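Local coordinates for protein enoyl-CoA hydratase EchA1 (Mycobacterium marinum, PDB 3QXI) that probably catalyses the reversible addition of water to the double bond of 2-enoyl-CoA thioesters, at residues 26-31 / 48-53. Sequence-based numbering, arbitrary orientation.
Sequences LIITIN and ADAMDR
I28 and A50 face each other across the two segments, their CA atoms the nearest pair at 7.1 Å. Strand 26-30 and helix 48-53 run almost exactly antiparallel, at 177°, with axes 9.9 Å apart at the nearest. No hydrogen bond joins the two segments; side chains of L26 and I28 bridge the gap from the strand, and A50, M51 and R53 meet them from the helix. The methyl of A50 points at the strand and lies against I28, with CB 3.8 Å from I28 CD1 and also touching CG1 and CG2. I28 CG1 lies beside the backbone N, anti to the carbonyl carbon, and a nearly extended chi2 (164°) carries CD1 on to the thioether end of M51, 3.8 Å from M51 CE and about as near to SD. The CA–CB bond of M51 points away from the strand, but the chain bends at chi2 (-46°) and its end comes back to I28, the two side chains meeting at a slant. This is the first half of a beta-alpha-beta unit in the crotonase fold: strand 25-30, helix 41-56 packed on the sheet, then strand 62-67, parallel to the first and bonded to it through the backbones of L26 and I28. Two residues before I28 on the strand, L26 divides its two methyls: CD2 rests 3.6 Å from A50 O, while CD1 reaches R53, nearly one helical turn after A50, and sits over the centre of one face of its guanidinium, 4.0 Å above the plane. The L26 and R53 side chains cross at about a right angle, the arginine being extended from CG to NE; its NH2 makes a weak hydrogen bond to Q21 OE1 on strand 17-22. V19 and L54 also pack on L26, and V17, L47 and L65 on I28.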
loop_
_atom_site.group_PDB
_atom_site.type_symbol
_atom_site.label_atom_id
_atom_site.label_comp_id
_atom_site.label_asym_id
_atom_site.label_seq_id
_atom_site.Cartn_x
_atom_site.Cartn_y
_atom_site.Cartn_z
ATOM N N LEU B 26 7.335 26.022 -13.311
ATOM C CA LEU B 26 6.318 26.237 -14.330
ATOM C C LEU B 26 4.921 26.059 -13.756
ATOM O O LEU B 26 4.610 25.026 -13.164
ATOM C CB LEU B 26 6.525 25.283 -15.513
ATOM C CG LEU B 26 5.828 25.652 -16.835
ATOM C CD1 LEU B 26 6.498 26.855 -17.494
ATOM C CD2 LEU B 26 5.780 24.437 -17.796
ATOM N N ILE B 27 4.077 27.067 -13.920
ATOM C CA ILE B 27 2.720 26.981 -13.429
ATOM C C ILE B 27 1.763 26.777 -14.611
ATOM O O ILE B 27 1.725 27.583 -15.531
ATOM C CB ILE B 27 2.351 28.220 -12.570
ATOM C CG1 ILE B 27 3.289 28.304 -11.344
ATOM C CG2 ILE B 27 0.850 28.187 -12.196
ATOM C CD1 ILE B 27 3.177 29.562 -10.555
ATOM N N ILE B 28 0.997 25.686 -14.556
ATOM C CA ILE B 28 0.136 25.233 -15.635
ATOM C C ILE B 28 -1.325 25.249 -15.162
ATOM O O ILE B 28 -1.726 24.451 -14.296
ATOM C CB ILE B 28 0.507 23.778 -16.049
ATOM C CG1 ILE B 28 2.007 23.668 -16.379
ATOM C CG2 ILE B 28 -0.350 23.310 -17.229
ATOM C CD1 ILE B 28 2.552 22.249 -16.411
ATOM N N THR B 29 -2.119 26.135 -15.760
ATOM C CA THR B 29 -3.483 26.389 -15.314
ATOM C C THR B 29 -4.504 26.024 -16.383
ATOM O O THR B 29 -4.554 26.668 -17.442
ATOM C CB THR B 29 -3.664 27.882 -14.970
ATOM O OG1 THR B 29 -2.570 28.327 -14.139
ATOM C CG2 THR B 29 -5.037 28.138 -14.299
ATOM N N ILE B 30 -5.312 24.996 -16.112
ATOM C CA ILE B 30 -6.474 24.684 -16.935
ATOM C C ILE B 30 -7.439 25.870 -16.815
ATOM O O ILE B 30 -7.777 26.283 -15.712
ATOM C CB ILE B 30 -7.180 23.378 -16.500
ATOM C CG1 ILE B 30 -6.190 22.197 -16.367
ATOM C CG2 ILE B 30 -8.302 23.029 -17.478
ATOM C CD1 ILE B 30 -6.808 20.959 -15.625
ATOM N N ASN B 31 -7.844 26.431 -17.957
ATOM C CA ASN B 31 -8.568 27.712 -17.988
ATOM C C ASN B 31 -9.855 27.610 -18.796
ATOM O O ASN B 31 -10.008 28.261 -19.831
ATOM C CB ASN B 31 -7.673 28.807 -18.582
ATOM C CG ASN B 31 -8.308 30.197 -18.529
ATOM O OD1 ASN B 31 -8.982 30.551 -17.558
ATOM N ND2 ASN B 31 -8.073 31.002 -19.576
ATOM N N ALA B 48 -0.202 18.280 -22.476
ATOM C CA ALA B 48 0.868 17.526 -23.108
ATOM C C ALA B 48 2.057 18.415 -23.459
ATOM O O ALA B 48 3.182 18.088 -23.091
ATOM C CB ALA B 48 0.358 16.774 -24.343
ATOM N N ASP B 49 1.811 19.540 -24.136
ATOM C CA ASP B 49 2.891 20.438 -24.541
ATOM C C ASP B 49 3.546 21.096 -23.333
ATOM O O ASP B 49 4.746 21.341 -23.335
ATOM C CB ASP B 49 2.386 21.531 -25.500
ATOM C CG ASP B 49 1.798 20.959 -26.793
ATOM O OD1 ASP B 49 2.272 19.885 -27.249
ATOM O OD2 ASP B 49 0.858 21.585 -27.349
ATOM N N ALA B 50 2.757 21.405 -22.309
ATOM C CA ALA B 50 3.341 22.014 -21.128
ATOM C C ALA B 50 4.320 21.086 -20.390
ATOM O O ALA B 50 5.361 21.548 -19.905
ATOM C CB ALA B 50 2.256 22.553 -20.193
ATOM N N MET B 51 3.987 19.794 -20.317
ATOM C CA MET B 51 4.882 18.804 -19.689
ATOM C C MET B 51 6.179 18.604 -20.492
ATOM O O MET B 51 7.265 18.511 -19.906
ATOM C CB MET B 51 4.178 17.449 -19.467
ATOM C CG MET B 51 2.915 17.486 -18.555
ATOM S SD MET B 51 3.046 18.431 -17.001
ATOM C CE MET B 51 1.335 18.677 -16.535
ATOM N N ASP B 52 6.045 18.517 -21.824
ATOM C CA ASP B 52 7.190 18.563 -22.726
ATOM C C ASP B 52 8.071 19.790 -22.439
ATOM O O ASP B 52 9.289 19.666 -22.266
ATOM C CB ASP B 52 6.734 18.589 -24.198
ATOM C CG ASP B 52 6.129 17.262 -24.656
ATOM O OD1 ASP B 52 6.251 16.257 -23.932
ATOM O OD2 ASP B 52 5.520 17.229 -25.747
ATOM N N ARG B 53 7.450 20.961 -22.391
ATOM C CA ARG B 53 8.187 22.189 -22.103
ATOM C C ARG B 53 8.949 22.044 -20.773
ATOM O O ARG B 53 10.161 22.288 -20.706
ATOM C CB ARG B 53 7.258 23.410 -22.073
ATOM C CG ARG B 53 7.921 24.625 -21.430
ATOM C CD ARG B 53 7.408 25.984 -21.913
ATOM N NE ARG B 53 8.155 27.056 -21.235
ATOM C CZ ARG B 53 7.736 28.313 -21.072
ATOM N NH1 ARG B 53 6.558 28.718 -21.547
ATOM N NH2 ARG B 53 8.510 29.180 -20.420
#